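PDB 7EPK: signal recognition particle 54 kDa protein from Aeropyrum pernix, which belongs to the SRP54 family, joining a helical bundle and a P-loop nucleotide-binding domain, here carrying GDP and magnesium, to a helical signal-peptide-binding domain. Local coordinates for residues A[30-33]-A[34-38]; A[44-47]-A[48-52]. All blocks are in the same frame, centred on the assembly; numbering follows the deposited sequence.

Contact 1 (A[30-33]-A[34-38])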
loop_
_atom_site.group_PDB
_atom_site.type_symbol
_atom_site.label_atom_id
_atom_site.label_comp_id
_atom_site.label_asym_id
_atom_site.label_seq_id
_atom_site.Cartn_x
_atom_site.Cartn_y
_atom_site.Cartn_z
ATOM N N LEU A 30 -8.706 -6.975 -19.501
ATOM C CA LEU A 30 -8.814 -6.292 -18.186
ATOM C C LEU A 30 -10.244 -5.768 -17.994
ATOM O O LEU A 30 -10.814 -5.996 -16.921
ATOM C CB LEU A 30 -7.809 -5.136 -18.155
ATOM C CG LEU A 30 -7.652 -4.428 -16.818
ATOM C CD1 LEU A 30 -6.872 -5.302 -15.847
ATOM C CD2 LEU A 30 -6.970 -3.087 -17.013
ATOM N N GLN A 31 -10.796 -5.068 -18.988
ATOM C CA GLN A 31 -12.133 -4.427 -18.890
ATOM C C GLN A 31 -13.167 -5.536 -18.670
ATOM O O GLN A 31 -13.955 -5.435 -17.716
ATOM C CB GLN A 31 -12.455 -3.608 -20.138
ATOM C CG GLN A 31 -11.805 -2.234 -20.198
ATOM C CD GLN A 31 -12.203 -1.457 -21.438
ATOM O OE1 GLN A 31 -12.006 -0.243 -21.547
ATOM N NE2 GLN A 31 -12.773 -2.151 -22.405
ATOM N N ARG A 32 -13.124 -6.577 -19.499
ATOM C CA ARG A 32 -14.027 -7.746 -19.391
ATOM C C ARG A 32 -13.878 -8.333 -17.985
ATOM O O ARG A 32 -14.895 -8.705 -17.384
ATOM C CB ARG A 32 -13.711 -8.789 -20.467
ATOM C CG ARG A 32 -14.511 -10.079 -20.337
ATOM C CD ARG A 32 -14.238 -11.062 -21.455
ATOM N NE ARG A 32 -12.807 -11.235 -21.641
ATOM C CZ ARG A 32 -11.999 -11.860 -20.788
ATOM N NH1 ARG A 32 -12.481 -12.399 -19.679
ATOM N NH2 ARG A 32 -10.703 -11.946 -21.047
ATOM N N GLU A 33 -12.651 -8.392 -17.475
ATOM C CA GLU A 33 -12.341 -9.087 -16.204
ATOM C C GLU A 33 -12.938 -8.275 -15.052
ATOM O O GLU A 33 -13.484 -8.908 -14.130
ATOM C CB GLU A 33 -10.836 -9.301 -16.025
ATOM C CG GLU A 33 -10.468 -10.729 -15.675
ATOM C CD GLU A 33 -10.989 -11.717 -16.690
ATOM O OE1 GLU A 33 -11.393 -12.820 -16.310
ATOM O OE2 GLU A 33 -11.035 -11.346 -17.859
ATOM N N LEU A 34 -12.850 -6.942 -15.105
ATOM C CA LEU A 34 -13.378 -6.074 -14.021
ATOM C C LEU A 34 -14.902 -6.219 -14.021
ATOM O O LEU A 34 -15.452 -6.626 -12.981
ATOM C CB LEU A 34 -12.895 -4.630 -14.197
ATOM C CG LEU A 34 -11.385 -4.430 -13.997
ATOM C CD1 LEU A 34 -10.982 -2.968 -14.121
ATOM C CD2 LEU A 34 -10.905 -4.984 -12.662
ATOM N N ILE A 35 -15.549 -6.036 -15.170
ATOM C CA ILE A 35 -17.030 -6.187 -15.310
ATOM C C ILE A 35 -17.485 -7.533 -14.723
ATOM O O ILE A 35 -18.423 -7.504 -13.919
ATOM C CB ILE A 35 -17.462 -6.030 -16.770
ATOM C CG1 ILE A 35 -17.179 -4.618 -17.299
ATOM C CG2 ILE A 35 -18.918 -6.422 -16.932
ATOM C CD1 ILE A 35 -17.725 -3.481 -16.458
ATOM N N LYS A 36 -16.862 -8.657 -15.094
ATOM C CA LYS A 36 -17.186 -10.009 -14.551
ATOM C C LYS A 36 -17.168 -9.986 -13.016
ATOM O O LYS A 36 -17.901 -10.787 -12.419
ATOM C CB LYS A 36 -16.183 -11.071 -15.011
ATOM C CG LYS A 36 -16.383 -11.616 -16.413
ATOM C CD LYS A 36 -15.461 -12.777 -16.715
ATOM C CE LYS A 36 -15.570 -13.235 -18.154
ATOM N NZ LYS A 36 -14.609 -14.320 -18.454
ATOM N N ALA A 37 -16.322 -9.145 -12.410
ATOM C CA ALA A 37 -16.261 -8.888 -10.947
ATOM C C ALA A 37 -17.147 -7.674 -10.578
ATOM O O ALA A 37 -17.043 -7.171 -9.438
ATOM C CB ALA A 37 -14.822 -8.699 -10.526
ATOM N N ASP A 38 -18.005 -7.240 -11.515
ATOM C CA ASP A 38 -19.092 -6.230 -11.358
ATOM C C ASP A 38 -18.468 -4.832 -11.375
ATOM O O ASP A 38 -18.615 -4.102 -12.384
ATOM C CB ASP A 38 -19.958 -6.509 -10.119
ATOM C CG ASP A 38 -21.429 -6.718 -10.455
ATOM O OD1 ASP A 38 -21.857 -7.902 -10.526
ATOM O OD2 ASP A 38 -22.131 -5.702 -10.662
#
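The backbone oxygen of L30 accepts the amide of L34, L34 N to L30 O at 2.9 Å, in the closing turns of helix 19-36. L34 CG, turned beside its own backbone N, also rests against that oxygen. The next two bonds repeat the i to i+4 pattern: I35 N meets Q31 O at 3.1 Å almost straight (N-H...O 175°), and K36 N meets R32 O at 3.0 Å. At the end the pattern slackens, with A37 N reaching E33 O only weakly at 3.3 Å.

On the polar side, R32 and K36 run side by side in the same direction. The extended lysine lays CE 4.0 Å from R32 CG, and K36 NZ arrives at the guanidinium edge, 3.1 Å from R32 NH1, two donors of like charge with no bond between them. R32 NH1 makes a salt bridge of 2.6 Å with E33 OE2; K36 NZ lies 4.1 Å from E33 OE1, too far for one, though the carboxylate probably eases the repulsion. D29 takes R32 NH2 in a second salt bridge.

Around this helix end, L30 packs on V5 of helix 4-13 and on V74 and L78 of helix 66-81, and L34 and I35 meet V44 of helix 41-57. A37 O accepts a hydrogen bond from R251, in the loop between strand 240-244 and helix 255-262.

Contact 2 (A[44-47]-A[48-52]); sequences VLNV and TRRIK
Helix 41-57 of the SRP54 helical bundle joins N46 to R50 across one turn, an i to i+4 side-chain pair on its polar flank. R50 NH1 donates to N46 OD1 at 2.5 Å along a bent path (N-H...O 130°), a length too short to be read closely at this resolution. The oxygen lies in the guanidinium plane, but the donor stands above the amide carbonyl plane, and the two flat groups are turned 58° apart. N46 reaches forward because its CG is anti to the backbone N (chi1 177°), while the arginine folds back through bends at chi2 and chi3. R49 CB sits over one face of the R50 guanidinium, and R50 NH2 has a second partner in E53, a salt bridge.

Slightly earlier in the helix, T48 OG1 donates to L45 O at 3.0 Å from above that carbonyl's plane. R49 N also reaches L45 O, a weak bond of 3.4 Å. The main-chain bonds of R50 N to N46 O and I51 N to V47 O are more regular. V47 CG2 lies 4.3 Å from I51 CD1, a loose apolar pair.

That apolar side faces the other helices of the bundle: V47 packs on L78 of helix 66-81, I51 on its M70 and V74, while V44 and T48 lean on helix 19-36.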
loop_
_atom_site.group_PDB
_atom_site.type_symbol
_atom_site.label_atom_id
_atom_site.label_comp_id
_atom_site.label_asym_id
_atom_site.label_seq_id
_atom_site.Cartn_x
_atom_site.Cartn_y
_atom_site.Cartn_z
ATOM N N VAL A 44 -14.944 1.416 -14.315
ATOM C CA VAL A 44 -14.098 0.681 -15.302
ATOM C C VAL A 44 -13.702 1.611 -16.459
ATOM O O VAL A 44 -12.614 1.439 -16.984
ATOM C CB VAL A 44 -14.804 -0.588 -15.811
ATOM C CG1 VAL A 44 -14.218 -1.062 -17.132
ATOM C CG2 VAL A 44 -14.753 -1.702 -14.779
ATOM N N LEU A 45 -14.558 2.533 -16.887
ATOM C CA LEU A 45 -14.235 3.443 -18.022
ATOM C C LEU A 45 -13.328 4.564 -17.495
ATOM O O LEU A 45 -12.587 5.161 -18.282
ATOM C CB LEU A 45 -15.524 3.966 -18.681
ATOM C CG LEU A 45 -16.010 3.232 -19.949
ATOM C CD1 LEU A 45 -15.839 1.708 -19.901
ATOM C CD2 LEU A 45 -17.476 3.561 -20.238
ATOM N N ASN A 46 -13.337 4.795 -16.190
ATOM C CA ASN A 46 -12.461 5.783 -15.507
ATOM C C ASN A 46 -11.030 5.229 -15.419
ATOM O O ASN A 46 -10.075 5.992 -15.603
ATOM C CB ASN A 46 -12.994 6.120 -14.107
ATOM C CG ASN A 46 -12.099 7.079 -13.341
ATOM O OD1 ASN A 46 -12.178 8.291 -13.544
ATOM N ND2 ASN A 46 -11.245 6.555 -12.469
ATOM N N VAL A 47 -10.864 3.954 -15.072
ATOM C CA VAL A 47 -9.504 3.415 -14.798
ATOM C C VAL A 47 -8.757 3.366 -16.129
ATOM O O VAL A 47 -7.561 3.742 -16.130
ATOM C CB VAL A 47 -9.512 2.057 -14.072
ATOM C CG1 VAL A 47 -10.035 0.910 -14.909
ATOM C CG2 VAL A 47 -8.128 1.716 -13.547
ATOM N N THR A 48 -9.458 2.982 -17.207
ATOM C CA THR A 48 -8.896 2.885 -18.582
ATOM C C THR A 48 -8.524 4.280 -19.102
ATOM O O THR A 48 -7.527 4.360 -19.854
ATOM C CB THR A 48 -9.837 2.184 -19.566
ATOM O OG1 THR A 48 -11.024 2.963 -19.614
ATOM C CG2 THR A 48 -10.160 0.763 -19.168
ATOM N N ARG A 49 -9.260 5.331 -18.720
ATOM C CA ARG A 49 -8.935 6.717 -19.154
ATOM C C ARG A 49 -7.738 7.215 -18.345
ATOM O O ARG A 49 -6.917 7.930 -18.926
ATOM C CB ARG A 49 -10.114 7.691 -19.040
ATOM C CG ARG A 49 -10.196 8.691 -20.190
ATOM C CD ARG A 49 -10.379 7.967 -21.525
ATOM N NE ARG A 49 -10.677 8.779 -22.707
ATOM C CZ ARG A 49 -11.850 9.354 -22.996
ATOM N NH1 ARG A 49 -12.869 9.251 -22.157
ATOM N NH2 ARG A 49 -12.000 10.045 -24.121
ATOM N N ARG A 50 -7.634 6.848 -17.066
ATOM C CA ARG A 50 -6.460 7.217 -16.236
ATOM C C ARG A 50 -5.237 6.571 -16.893
ATOM O O ARG A 50 -4.236 7.272 -17.138
ATOM C CB ARG A 50 -6.656 6.820 -14.767
ATOM C CG ARG A 50 -6.954 7.987 -13.829
ATOM C CD ARG A 50 -8.348 8.584 -13.988
ATOM N NE ARG A 50 -8.437 9.618 -15.014
ATOM C CZ ARG A 50 -9.574 10.155 -15.475
ATOM N NH1 ARG A 50 -10.746 9.766 -15.007
ATOM N NH2 ARG A 50 -9.535 11.086 -16.413
ATOM N N ILE A 51 -5.354 5.298 -17.249
ATOM C CA ILE A 51 -4.278 4.555 -17.960
ATOM C C ILE A 51 -3.951 5.213 -19.311
ATOM O O ILE A 51 -2.755 5.456 -19.541
ATOM C CB ILE A 51 -4.623 3.069 -18.090
ATOM C CG1 ILE A 51 -4.613 2.402 -16.707
ATOM C CG2 ILE A 51 -3.641 2.425 -19.053
ATOM C CD1 ILE A 51 -5.182 0.991 -16.643
ATOM N N LYS A 52 -4.930 5.512 -20.171
ATOM C CA LYS A 52 -4.656 6.175 -21.477
ATOM C C LYS A 52 -3.870 7.475 -21.261
ATOM O O LYS A 52 -2.817 7.638 -21.897
ATOM C CB LYS A 52 -5.935 6.537 -22.232
ATOM C CG LYS A 52 -5.837 6.430 -23.746
ATOM C CD LYS A 52 -6.477 5.139 -24.198
ATOM C CE LYS A 52 -6.643 4.999 -25.689
ATOM N NZ LYS A 52 -7.639 3.944 -25.997
#

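In the fold
Contacts 1 and 2 belong to successive helices of the same bundle, 19-36 and 41-57, with centres about 13 Å apart. Each mixes buried and exposed residues, and their inner sides meet directly: L34 CB lies 3.5 Å from V44 CG2 and L34 CD1 4.1 Å from V47 CG1, with Q31 packing on T48. Both rest on the same helix 66-81. Their polar sides differ. Contact 1 sets a salt bridge between sequence neighbours, with a lysine near, where its helix ends close to R251 of the nucleotide-binding domain; contact 2, inside a continuing helix, sets an amide-arginine bond, the arginine also bridged to E53.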